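Local coordinates for N-acyl-D-glutamate deacylase (Bordetella bronchiseptica, PDB 3GIP), which hydrolyses N-acyl-D-glutamate to D-glutamate and a carboxylic acid, probably with the help of its bound zinc, as an amidohydrolase superfamily member, at residues S217-E222 with T244-H249; D33-A38 with G423-V428. All coordinates share one frame; numbering follows the deposited sequence.

Contact 1: residues S217-E222 with T244-H249; sequences SHIRNE and TVVSHH. With ZN (zinc ion), chain F.
His218 and His248 converge on one zinc ion, His218 through ND1 at 2.0 Å and His248 through NE2 at 2.1 Å; Cys95 is a further ligand. The parallel strands that lead to the site are joined by hydrogen bonds from Ser217 N to Val245 O at 2.8 Å and from Ser247 N to Ser217 O at 2.9 Å. Sharing the metal brings the rings into an offset edge-to-face pair, planes at 89°, with CE1 of His248 over one face of His218 near its rim. His248 reaches the zinc with CG wedged between its backbone N and carbonyl carbon (chi1 45°). At the other ring nitrogen, His248 ND1 gives a weak, bent hydrogen bond to Glu222 OE2 at 3.3 Å, at the ring edge, which may help the zinc to hold the ring's rotation. The same OE2 accepts from a water at 2.7 Å that also meets His249 ND1, while Glu222 OE1 forms a salt bridge with Lys250. Packing is modest: Ile219 CG2 meets Val246 CG1 at 4.2 Å. The contact thus lies at the C-terminal ends of neighbouring barrel strands 214-218 and 243-246, joined through helix 226-240, which packs on Ser217, Ile219 and His249; strand 277-281 flanks the other edge of 243-246.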
# COMPACT_ATOMS: atom_id res chain seq x y z
N SER A 217 -2.96 -1.41 10.35
CA SER A 217 -1.95 -2.04 11.17
C SER A 217 -1.14 -3.19 10.63
O SER A 217 -1.68 -4.14 10.05
CB SER A 217 -2.59 -2.48 12.49
OG SER A 217 -1.65 -3.14 13.34
N HIS A 218 0.17 -3.09 10.82
CA HIS A 218 1.08 -4.18 10.50
C HIS A 218 1.06 -4.73 11.93
O HIS A 218 1.66 -4.16 12.84
CB HIS A 218 2.47 -3.65 10.13
CG HIS A 218 3.50 -4.73 10.01
ND1 HIS A 218 4.43 -4.76 8.99
CD2 HIS A 218 3.77 -5.79 10.81
CE1 HIS A 218 5.23 -5.81 9.16
NE2 HIS A 218 4.85 -6.44 10.26
N ILE A 219 0.31 -5.82 12.12
CA ILE A 219 0.14 -6.40 13.44
C ILE A 219 1.39 -6.89 14.17
O ILE A 219 2.47 -7.03 13.58
CB ILE A 219 -0.96 -7.49 13.40
CG1 ILE A 219 -0.53 -8.66 12.52
CG2 ILE A 219 -2.25 -6.87 12.83
CD1 ILE A 219 -1.61 -9.72 12.39
N ARG A 220 1.24 -7.13 15.47
CA ARG A 220 2.35 -7.52 16.33
C ARG A 220 3.19 -8.70 15.87
O ARG A 220 4.42 -8.67 15.95
CB ARG A 220 1.84 -7.76 17.76
CG ARG A 220 2.94 -7.86 18.80
CD ARG A 220 2.36 -7.83 20.21
NE ARG A 220 1.67 -6.57 20.49
CZ ARG A 220 2.27 -5.46 20.89
NH1 ARG A 220 3.59 -5.45 21.08
NH2 ARG A 220 1.56 -4.36 21.11
N ASN A 221 2.53 -9.75 15.39
CA ASN A 221 3.26 -10.92 14.91
C ASN A 221 2.43 -11.59 13.83
O ASN A 221 1.21 -11.69 13.95
CB ASN A 221 3.52 -11.89 16.06
CG ASN A 221 4.33 -13.09 15.62
OD1 ASN A 221 3.77 -14.11 15.21
ND2 ASN A 221 5.65 -12.98 15.69
N GLU A 222 3.10 -12.04 12.78
CA GLU A 222 2.39 -12.68 11.68
C GLU A 222 2.78 -14.14 11.49
O GLU A 222 2.64 -14.70 10.41
CB GLU A 222 2.63 -11.87 10.40
CG GLU A 222 2.16 -10.42 10.53
CD GLU A 222 2.22 -9.64 9.24
OE1 GLU A 222 3.34 -9.33 8.78
OE2 GLU A 222 1.15 -9.34 8.67
N THR A 244 -10.86 -0.11 11.00
CA THR A 244 -9.57 -0.79 11.03
C THR A 244 -9.21 -1.52 9.75
O THR A 244 -10.08 -2.08 9.08
CB THR A 244 -9.57 -1.81 12.19
OG1 THR A 244 -9.86 -1.14 13.42
CG2 THR A 244 -8.23 -2.52 12.30
N VAL A 245 -7.92 -1.53 9.42
CA VAL A 245 -7.42 -2.24 8.25
C VAL A 245 -6.25 -3.10 8.69
O VAL A 245 -5.31 -2.60 9.31
CB VAL A 245 -6.93 -1.28 7.14
CG1 VAL A 245 -6.30 -2.07 6.01
CG2 VAL A 245 -8.10 -0.46 6.60
N VAL A 246 -6.31 -4.39 8.39
CA VAL A 246 -5.22 -5.30 8.72
C VAL A 246 -4.32 -5.35 7.49
O VAL A 246 -4.69 -5.92 6.47
CB VAL A 246 -5.73 -6.73 9.04
CG1 VAL A 246 -4.54 -7.63 9.38
CG2 VAL A 246 -6.72 -6.68 10.19
N SER A 247 -3.15 -4.73 7.60
CA SER A 247 -2.19 -4.67 6.50
C SER A 247 -1.57 -6.00 6.11
O SER A 247 -1.34 -6.86 6.96
CB SER A 247 -1.07 -3.69 6.85
OG SER A 247 -1.57 -2.38 7.06
N HIS A 248 -1.30 -6.14 4.82
CA HIS A 248 -0.67 -7.33 4.25
C HIS A 248 -0.90 -8.57 5.10
O HIS A 248 0.05 -9.18 5.61
CB HIS A 248 0.83 -7.08 4.02
CG HIS A 248 1.54 -6.42 5.17
ND1 HIS A 248 1.50 -6.91 6.46
CD2 HIS A 248 2.38 -5.36 5.20
CE1 HIS A 248 2.28 -6.17 7.23
NE2 HIS A 248 2.83 -5.23 6.49
N HIS A 249 -2.16 -8.96 5.23
CA HIS A 249 -2.50 -10.12 6.05
C HIS A 249 -1.90 -11.39 5.49
O HIS A 249 -2.00 -11.68 4.29
CB HIS A 249 -4.02 -10.25 6.18
CG HIS A 249 -4.44 -11.20 7.25
ND1 HIS A 249 -3.76 -11.32 8.44
CD2 HIS A 249 -5.48 -12.07 7.31
CE1 HIS A 249 -4.35 -12.23 9.19
NE2 HIS A 249 -5.40 -12.70 8.53
ZN ZN F . 4.25 -3.85 7.21
O HOH W 1 -0.31 -7.05 9.51
O HOH W 2 -0.88 -11.06 9.15

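Contact 2: residues D33-A38 with G423-V428; sequences DGRIAA and GAWADV
Arg35 and Trp425 carry the side-chain part of this contact, the guanidinium lying flat on the indole with planes only 14° apart. Arg35 CZ sits 3.8 Å from the centroid of the six-membered ring of Trp425, over the face, which meets the geometry of a cation-pi interaction. The aliphatic part of the arginine joins in: its CD lies over the same ring, a CH-pi contact. A bend at chi2 folds the arginine chain over the indole, and NH1 then adds a weak hydrogen bond to Gly423 O. Trp425 also has a cation-pi partner in Arg417.

Backbone bonds supply the main polar link. Ile36 is held at both ends, its N donating to Ala424 O at 2.8 Å and its O accepting from Gly423 N at 2.8 Å. Ala426 N donates to Gly34 O, also at 2.8 Å, and this carbonyl oxygen lies at the edge of the Trp425 ring, 3.4 Å from CE3. Arg35 and Trp425 form a single bridge, and the end-to-end directions of 33-36 and 423-426 lie 99° apart. Ala426 is the centre of an inverse gamma turn, with a weak bond from Asp427 N to Trp425 O, and the chain next enters strand 428-431.

Apolar packing is lighter. Ile36 CD1 approaches Ala424 CB and its CG1 approaches Ala426 CB, each pair at 4.4 Å.

Strand 35-40, outermost in its four-stranded sheet within this chain, and the glycine just before it are therefore gripped by a loop through three short, nearly straight backbone bonds, with N-H...O angles of at least 166°, while the arginine's positive charge is probably stabilised by the indole face.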
# COMPACT_ATOMS: atom_id res chain seq x y z
N ASP A 33 -11.89 18.75 -17.85
CA ASP A 33 -11.50 19.43 -16.63
C ASP A 33 -11.10 18.46 -15.52
O ASP A 33 -11.38 18.70 -14.34
CB ASP A 33 -12.62 20.35 -16.16
CG ASP A 33 -13.00 21.39 -17.20
OD1 ASP A 33 -12.10 22.11 -17.67
OD2 ASP A 33 -14.20 21.47 -17.56
N GLY A 34 -10.46 17.37 -15.91
CA GLY A 34 -9.99 16.37 -14.96
C GLY A 34 -11.03 15.40 -14.44
O GLY A 34 -10.70 14.49 -13.68
N ARG A 35 -12.28 15.58 -14.85
CA ARG A 35 -13.37 14.73 -14.38
C ARG A 35 -14.01 13.93 -15.50
O ARG A 35 -13.83 14.24 -16.68
CB ARG A 35 -14.45 15.60 -13.73
CG ARG A 35 -13.96 16.54 -12.66
CD ARG A 35 -14.14 15.94 -11.29
NE ARG A 35 -14.00 16.94 -10.24
CZ ARG A 35 -14.35 16.74 -8.97
NH1 ARG A 35 -14.86 15.58 -8.60
NH2 ARG A 35 -14.18 17.70 -8.07
N ILE A 36 -14.76 12.90 -15.12
CA ILE A 36 -15.46 12.09 -16.10
C ILE A 36 -16.67 12.94 -16.49
O ILE A 36 -17.57 13.17 -15.67
CB ILE A 36 -15.92 10.75 -15.49
CG1 ILE A 36 -14.69 9.96 -15.04
CG2 ILE A 36 -16.72 9.96 -16.51
CD1 ILE A 36 -15.01 8.63 -14.39
N ALA A 37 -16.67 13.44 -17.72
CA ALA A 37 -17.73 14.31 -18.20
C ALA A 37 -18.92 13.57 -18.80
O ALA A 37 -20.03 14.10 -18.83
CB ALA A 37 -17.17 15.29 -19.22
N ALA A 38 -18.69 12.35 -19.29
CA ALA A 38 -19.78 11.58 -19.88
C ALA A 38 -19.38 10.14 -20.16
O ALA A 38 -18.20 9.83 -20.29
CB ALA A 38 -20.23 12.25 -21.18
N GLY A 423 -18.84 12.90 -13.20
CA GLY A 423 -18.56 13.75 -12.05
C GLY A 423 -17.36 13.34 -11.22
O GLY A 423 -16.76 14.17 -10.54
N ALA A 424 -17.00 12.06 -11.26
CA ALA A 424 -15.86 11.58 -10.50
C ALA A 424 -14.56 11.98 -11.19
O ALA A 424 -14.55 12.27 -12.38
CB ALA A 424 -15.94 10.07 -10.35
N TRP A 425 -13.47 11.99 -10.43
CA TRP A 425 -12.17 12.33 -11.00
C TRP A 425 -11.79 11.30 -12.06
O TRP A 425 -12.04 10.11 -11.90
CB TRP A 425 -11.11 12.38 -9.90
CG TRP A 425 -11.23 13.57 -9.02
CD1 TRP A 425 -11.71 13.60 -7.74
CD2 TRP A 425 -10.88 14.91 -9.35
NE1 TRP A 425 -11.67 14.89 -7.26
CE2 TRP A 425 -11.17 15.72 -8.23
CE3 TRP A 425 -10.34 15.52 -10.50
CZ2 TRP A 425 -10.94 17.10 -8.21
CZ3 TRP A 425 -10.11 16.90 -10.48
CH2 TRP A 425 -10.42 17.67 -9.34
N ALA A 426 -11.16 11.78 -13.13
CA ALA A 426 -10.78 10.90 -14.22
C ALA A 426 -9.49 10.10 -14.04
O ALA A 426 -8.54 10.25 -14.81
CB ALA A 426 -10.71 11.70 -15.53
N ASP A 427 -9.46 9.26 -13.00
CA ASP A 427 -8.32 8.38 -12.75
C ASP A 427 -8.77 7.14 -13.53
O ASP A 427 -9.75 6.50 -13.16
CB ASP A 427 -8.18 8.02 -11.27
CG ASP A 427 -7.73 9.20 -10.41
OD1 ASP A 427 -7.09 10.13 -10.95
OD2 ASP A 427 -8.01 9.18 -9.20
N VAL A 428 -8.07 6.83 -14.61
CA VAL A 428 -8.48 5.71 -15.47
C VAL A 428 -7.33 4.84 -15.94
O VAL A 428 -6.23 5.32 -16.19
CB VAL A 428 -9.19 6.25 -16.74
CG1 VAL A 428 -9.77 5.10 -17.55
CG2 VAL A 428 -10.27 7.25 -16.35

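Overall arrangement
From the N terminus, the chain first lays down the small sheet containing strand 35-40; segment 33-38, which runs into that strand, meets its partner 385 residues later. Between them comes the amidohydrolase barrel, where contact 1 closes a short loop: 21 residues, mostly helix 226-240, separate 217-222 from 244-249. Only after helix 406-412 does segment 423-428 return to the N-terminal sheet and close the long loop of contact 2. Contact 1 falls wholly within that loop, so the two nest without crossing. Their centres lie about 33 Å apart, on opposite sides of the chain's centre. One joins adjacent barrel strands at the metal site; the other ties the N-terminal sheet to the loop between helix 406-412 and strand 428-431.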